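Long-range contacts in putative glycosyl hydrolase (Parabacteroides distasonis, PDB 4QHZ), which is probably a glycoside hydrolase of the 3-keto-disaccharide hydrolase family and binds magnesium ions: residues 95-99 and 170-174; 183-189 and 201-207. All coordinates share one frame; numbering follows the deposited sequence.

Contact 1: 95-99 and 170-174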
loop_
_atom_site.group_PDB
_atom_site.type_symbol
_atom_site.label_atom_id
_atom_site.label_comp_id
_atom_site.label_asym_id
_atom_site.label_seq_id
_atom_site.Cartn_x
_atom_site.Cartn_y
_atom_site.Cartn_z
ATOM N N ASN C 95 16.793 2.078 -10.842
ATOM C CA ASN C 95 15.467 1.575 -10.485
ATOM C C ASN C 95 14.985 2.189 -9.174
ATOM O O ASN C 95 14.409 3.273 -9.205
ATOM C CB ASN C 95 15.482 0.056 -10.441
ATOM C CG ASN C 95 15.564 -0.540 -11.826
ATOM O OD1 ASN C 95 14.703 -0.282 -12.675
ATOM N ND2 ASN C 95 16.592 -1.331 -12.071
ATOM N N ASP C 96 15.201 1.508 -8.043
ATOM C CA ASP C 96 14.879 2.076 -6.744
ATOM C C ASP C 96 16.085 2.848 -6.266
ATOM O O ASP C 96 17.216 2.380 -6.402
ATOM C CB ASP C 96 14.541 1.008 -5.705
ATOM C CG ASP C 96 13.437 0.069 -6.148
ATOM O OD1 ASP C 96 12.500 0.497 -6.844
ATOM O OD2 ASP C 96 13.509 -1.117 -5.780
ATOM N N PHE C 97 15.860 4.028 -5.702
ATOM C CA PHE C 97 16.981 4.828 -5.232
ATOM C C PHE C 97 16.581 5.900 -4.233
ATOM O O PHE C 97 15.420 6.293 -4.132
ATOM C CB PHE C 97 17.717 5.486 -6.419
ATOM C CG PHE C 97 16.846 6.361 -7.268
ATOM C CD1 PHE C 97 16.633 7.691 -6.934
ATOM C CD2 PHE C 97 16.251 5.859 -8.415
ATOM C CE1 PHE C 97 15.832 8.500 -7.726
ATOM C CE2 PHE C 97 15.456 6.662 -9.211
ATOM C CZ PHE C 97 15.244 7.982 -8.865
ATOM N N GLN C 98 17.594 6.375 -3.530
ATOM C CA GLN C 98 17.530 7.585 -2.743
ATOM C C GLN C 98 18.456 8.588 -3.409
ATOM O O GLN C 98 19.540 8.228 -3.847
ATOM C CB GLN C 98 17.980 7.290 -1.331
ATOM C CG GLN C 98 18.392 8.503 -0.542
ATOM C CD GLN C 98 18.963 8.154 0.808
ATOM O OE1 GLN C 98 19.422 7.036 1.052
ATOM N NE2 GLN C 98 18.947 9.122 1.696
HETATM N N MSE C 99 18.023 9.845 -3.468
HETATM C CA MSE C 99 18.718 10.891 -4.198
HETATM C C MSE C 99 18.786 12.187 -3.444
HETATM O O MSE C 99 17.847 12.540 -2.733
HETATM C CB MSE C 99 17.862 11.175 -5.422
HETATM C CG MSE C 99 18.660 11.309 -6.684
HETATM SE SE MSE C 99 17.466 12.174 -7.992
HETATM C CE MSE C 99 18.651 13.736 -8.203
ATOM N N ILE C 170 15.088 12.779 -1.993
ATOM C CA ILE C 170 14.078 12.056 -2.756
ATOM C C ILE C 170 14.263 10.553 -2.559
ATOM O O ILE C 170 15.374 10.048 -2.697
ATOM C CB ILE C 170 14.179 12.392 -4.252
ATOM C CG1 ILE C 170 13.818 13.864 -4.484
ATOM C CG2 ILE C 170 13.284 11.475 -5.074
ATOM C CD1 ILE C 170 14.148 14.386 -5.873
ATOM N N ILE C 171 13.183 9.864 -2.207
ATOM C CA ILE C 171 13.197 8.416 -2.066
ATOM C C ILE C 171 12.197 7.863 -3.065
ATOM O O ILE C 171 11.024 8.234 -3.028
ATOM C CB ILE C 171 12.827 7.964 -0.642
ATOM C CG1 ILE C 171 13.706 8.680 0.392
ATOM C CG2 ILE C 171 12.963 6.447 -0.518
ATOM C CD1 ILE C 171 13.292 8.434 1.832
ATOM N N TYR C 172 12.667 6.980 -3.944
ATOM C CA TYR C 172 11.895 6.525 -5.090
ATOM C C TYR C 172 11.860 5.005 -5.189
ATOM O O TYR C 172 12.894 4.336 -5.086
ATOM C CB TYR C 172 12.496 7.098 -6.370
ATOM C CG TYR C 172 11.802 6.662 -7.639
ATOM C CD1 TYR C 172 10.612 7.257 -8.045
ATOM C CD2 TYR C 172 12.344 5.660 -8.439
ATOM C CE1 TYR C 172 9.985 6.870 -9.218
ATOM C CE2 TYR C 172 11.724 5.257 -9.604
ATOM C CZ TYR C 172 10.549 5.864 -9.994
ATOM O OH TYR C 172 9.931 5.470 -11.153
ATOM N N THR C 173 10.658 4.481 -5.397
ATOM C CA THR C 173 10.432 3.080 -5.671
ATOM C C THR C 173 9.913 2.969 -7.099
ATOM O O THR C 173 8.906 3.582 -7.447
ATOM C CB THR C 173 9.416 2.485 -4.683
ATOM O OG1 THR C 173 9.861 2.728 -3.340
ATOM C CG2 THR C 173 9.256 0.993 -4.896
ATOM N N ALA C 174 10.617 2.192 -7.920
ATOM C CA ALA C 174 10.276 2.033 -9.330
ATOM C C ALA C 174 9.034 1.166 -9.494
ATOM O O ALA C 174 8.725 0.360 -8.618
ATOM C CB ALA C 174 11.442 1.419 -10.090
#
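F97 and Y172 face each other as a hydrogen-bonded pair of antiparallel strands, and their side chains meet on one face of the sheet. CB of Y172 sits over a face of the F97 ring, 3.9 Å from its centroid, as a CH-pi contact. Beyond it the two rings lie at 29° but slid apart, so they barely overlap; their closest atoms are CE2 of F97 and CD2 of Y172, 3.4 Å apart. Placed between its own backbone N and carbonyl carbon (chi1 58°), CG of F97 brings the ring back over its strand partner. The edge of the Y172 ring meets the carbonyl of N95, in plane. Four backbone bonds, two each in the F97-Y172 and M99-I170 pairs, lace strands 97-99 and 170-173 together within the large antiparallel sheet of a concanavalin-like fold. Where the ladder ends, D96 extends it with its carboxylate: OD1 accepts N-H of A174 at 2.8 Å, nearly straight at 165°. Its other oxygen, OD2, forms a salt bridge with R184 of the third subunit. An alanine in place of D96 would remove both grips and would probably leave the A174 amide without this acceptor and that arginine without its carboxylate. Farther out, L123 and I224 pack on F97, the OH of Y172 bonds to Q124, and OE1 of Q98, on the opposite face, is held by R244 of the same chain and by the backbone N of V197 of the second subunit.

Contact 2: 183-189 and 201-207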
loop_
_atom_site.group_PDB
_atom_site.type_symbol
_atom_site.label_atom_id
_atom_site.label_comp_id
_atom_site.label_asym_id
_atom_site.label_seq_id
_atom_site.Cartn_x
_atom_site.Cartn_y
_atom_site.Cartn_z
ATOM N N TYR C 183 0.548 -1.019 -15.696
ATOM C CA TYR C 183 1.224 -1.039 -14.408
ATOM C C TYR C 183 0.802 -2.249 -13.608
ATOM O O TYR C 183 -0.386 -2.528 -13.482
ATOM C CB TYR C 183 0.916 0.220 -13.585
ATOM C CG TYR C 183 1.743 1.432 -13.939
ATOM C CD1 TYR C 183 3.098 1.500 -13.621
ATOM C CD2 TYR C 183 1.161 2.531 -14.563
ATOM C CE1 TYR C 183 3.850 2.618 -13.933
ATOM C CE2 TYR C 183 1.904 3.651 -14.886
ATOM C CZ TYR C 183 3.243 3.696 -14.570
ATOM O OH TYR C 183 3.966 4.824 -14.893
ATOM N N ARG C 184 1.783 -2.957 -13.058
ATOM C CA ARG C 184 1.531 -3.971 -12.040
ATOM C C ARG C 184 1.579 -3.306 -10.666
ATOM O O ARG C 184 0.682 -3.484 -9.843
ATOM C CB ARG C 184 2.556 -5.095 -12.146
ATOM C CG ARG C 184 2.450 -6.160 -11.068
ATOM C CD ARG C 184 3.471 -7.255 -11.288
ATOM N NE ARG C 184 3.385 -8.268 -10.238
ATOM C CZ ARG C 184 3.938 -8.167 -9.028
ATOM N NH1 ARG C 184 4.664 -7.097 -8.681
ATOM N NH2 ARG C 184 3.769 -9.157 -8.153
ATOM N N THR C 185 2.654 -2.564 -10.419
ATOM C CA THR C 185 2.745 -1.685 -9.266
ATOM C C THR C 185 3.178 -0.317 -9.753
ATOM O O THR C 185 4.044 -0.206 -10.621
ATOM C CB THR C 185 3.747 -2.194 -8.212
ATOM O OG1 THR C 185 5.030 -2.388 -8.818
ATOM C CG2 THR C 185 3.268 -3.505 -7.607
ATOM N N HIS C 186 2.556 0.722 -9.213
ATOM C CA HIS C 186 2.891 2.086 -9.591
ATOM C C HIS C 186 4.161 2.522 -8.888
ATOM O O HIS C 186 4.523 1.957 -7.858
ATOM C CB HIS C 186 1.754 3.029 -9.232
ATOM C CG HIS C 186 0.540 2.844 -10.080
ATOM N ND1 HIS C 186 0.187 3.735 -11.067
ATOM C CD2 HIS C 186 -0.384 1.856 -10.114
ATOM C CE1 HIS C 186 -0.910 3.311 -11.667
ATOM N NE2 HIS C 186 -1.280 2.176 -11.102
ATOM N N PRO C 187 4.849 3.527 -9.444
ATOM C CA PRO C 187 5.989 4.061 -8.720
ATOM C C PRO C 187 5.513 4.857 -7.524
ATOM O O PRO C 187 4.400 5.391 -7.540
ATOM C CB PRO C 187 6.667 4.994 -9.733
ATOM C CG PRO C 187 5.897 4.869 -11.005
ATOM C CD PRO C 187 4.556 4.310 -10.651
ATOM N N THR C 188 6.337 4.925 -6.488
ATOM C CA THR C 188 6.051 5.792 -5.351
ATOM C C THR C 188 7.256 6.682 -5.085
ATOM O O THR C 188 8.393 6.310 -5.396
ATOM C CB THR C 188 5.680 4.994 -4.087
ATOM O OG1 THR C 188 6.770 4.148 -3.712
ATOM C CG2 THR C 188 4.438 4.142 -4.336
ATOM N N VAL C 189 7.003 7.853 -4.506
ATOM C CA VAL C 189 8.066 8.813 -4.250
ATOM C C VAL C 189 7.787 9.644 -2.994
ATOM O O VAL C 189 6.654 10.054 -2.742
ATOM C CB VAL C 189 8.281 9.725 -5.484
ATOM C CG1 VAL C 189 7.048 10.579 -5.758
ATOM C CG2 VAL C 189 9.520 10.592 -5.303
ATOM N N HIS C 201 5.183 9.592 0.373
ATOM C CA HIS C 201 4.915 8.303 -0.254
ATOM C C HIS C 201 3.776 8.425 -1.269
ATOM O O HIS C 201 2.773 7.711 -1.196
ATOM C CB HIS C 201 4.602 7.233 0.794
ATOM C CG HIS C 201 4.704 5.835 0.273
ATOM N ND1 HIS C 201 5.914 5.219 0.036
ATOM C CD2 HIS C 201 3.751 4.924 -0.038
ATOM C CE1 HIS C 201 5.702 3.999 -0.426
ATOM N NE2 HIS C 201 4.398 3.793 -0.475
ATOM N N THR C 202 3.971 9.326 -2.229
ATOM C CA THR C 202 2.974 9.636 -3.243
ATOM C C THR C 202 3.032 8.624 -4.369
ATOM O O THR C 202 4.104 8.283 -4.852
ATOM C CB THR C 202 3.215 11.044 -3.808
ATOM O OG1 THR C 202 3.089 11.997 -2.745
ATOM C CG2 THR C 202 2.223 11.385 -4.894
ATOM N N THR C 203 1.870 8.135 -4.777
ATOM C CA THR C 203 1.783 7.223 -5.906
ATOM C C THR C 203 1.817 8.016 -7.205
ATOM O O THR C 203 1.083 8.990 -7.364
ATOM C CB THR C 203 0.499 6.374 -5.840
ATOM O OG1 THR C 203 0.535 5.555 -4.665
ATOM C CG2 THR C 203 0.371 5.479 -7.063
ATOM N N ILE C 204 2.684 7.596 -8.121
ATOM C CA ILE C 204 2.793 8.221 -9.425
ATOM C C ILE C 204 1.853 7.488 -10.376
ATOM O O ILE C 204 1.846 6.257 -10.422
ATOM C CB ILE C 204 4.250 8.211 -9.920
ATOM C CG1 ILE C 204 5.106 9.080 -8.999
ATOM C CG2 ILE C 204 4.342 8.711 -11.353
ATOM C CD1 ILE C 204 6.596 9.045 -9.276
ATOM N N LEU C 205 1.043 8.249 -11.113
ATOM C CA LEU C 205 -0.052 7.689 -11.915
ATOM C C LEU C 205 0.383 7.286 -13.312
ATOM O O LEU C 205 -0.296 6.507 -13.967
ATOM C CB LEU C 205 -1.201 8.691 -12.023
ATOM C CG LEU C 205 -1.764 9.191 -10.688
ATOM C CD1 LEU C 205 -2.806 10.271 -10.923
ATOM C CD2 LEU C 205 -2.352 8.042 -9.882
ATOM N N GLY C 206 1.514 7.810 -13.755
ATOM C CA GLY C 206 2.005 7.589 -15.108
ATOM C C GLY C 206 2.955 8.716 -15.454
ATOM O O GLY C 206 3.338 9.492 -14.572
ATOM N N THR C 207 3.341 8.819 -16.721
ATOM C CA THR C 207 4.223 9.898 -17.159
ATOM C C THR C 207 3.643 11.262 -16.771
ATOM O O THR C 207 2.424 11.452 -16.775
ATOM C CB THR C 207 4.426 9.898 -18.683
ATOM O OG1 THR C 207 3.150 10.020 -19.330
ATOM C CG2 THR C 207 5.117 8.620 -19.145
#
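H186 reaches across to the carbonyl of I204, with ND1 as donor to O at 3.1 Å. The bond is somewhat bent, 143° at the hydrogen, but the acceptor lies near the plane of the imidazole and the donor lies in the carbonyl plane. With CG beside its backbone N (chi1 -70°), the ring is turned to this acceptor, and CB of Y183 covers one of its faces. Next along, N of I204 gives a straight bond (179°) to O of P187 at 2.9 Å. V189 and T202 then exchange two backbone bonds as a hydrogen-bonded antiparallel pair. Between these rungs T188 and T203 form a non-hydrogen-bonded pair, where CA of T188 approaches O of T202 at 3.2 Å as a CA-H...O contact, giving that carbonyl a second partner. CB of T188 lies over a face of the H201 imidazole, 4.0 Å from its centroid, while H201 N is satisfied by OG1 of T190. I204 packs its CB against CG of P187 and its CD1 against CG1 of V189. Other polar groups are satisfied beyond the two segments: OH of Y183 bonds to that of Y127, OG1 of T202 to Q199, and Q151 takes N-H of L205 on OE1 and gives NE2 to O of G206. The contact joins strands 185-193 and 196-203 of a beta hairpin, with strand 165-177 flanking the first and Y127 of strand 127-131 packing on P187 and I204.

In the fold
The two contacts show how one antiparallel sheet is built outward, strand by strand. Contact 1 closes before contact 2 opens along the chain, and their centres lie about 12 Å apart. Strand 165-177 pairs with 97-104 on one side and with 185-193 on the other; 185-193 then turns back into 196-203. The seam between the contacts is direct: N of T173 probably donates to O of T188, at 2.9 Å, and P187 packs on Y172. Both also meet other subunits, and a residue of 183-189 reaches the 95-99 region of the third subunit, so the regions of contacts 1 and 2 join again across the assembly.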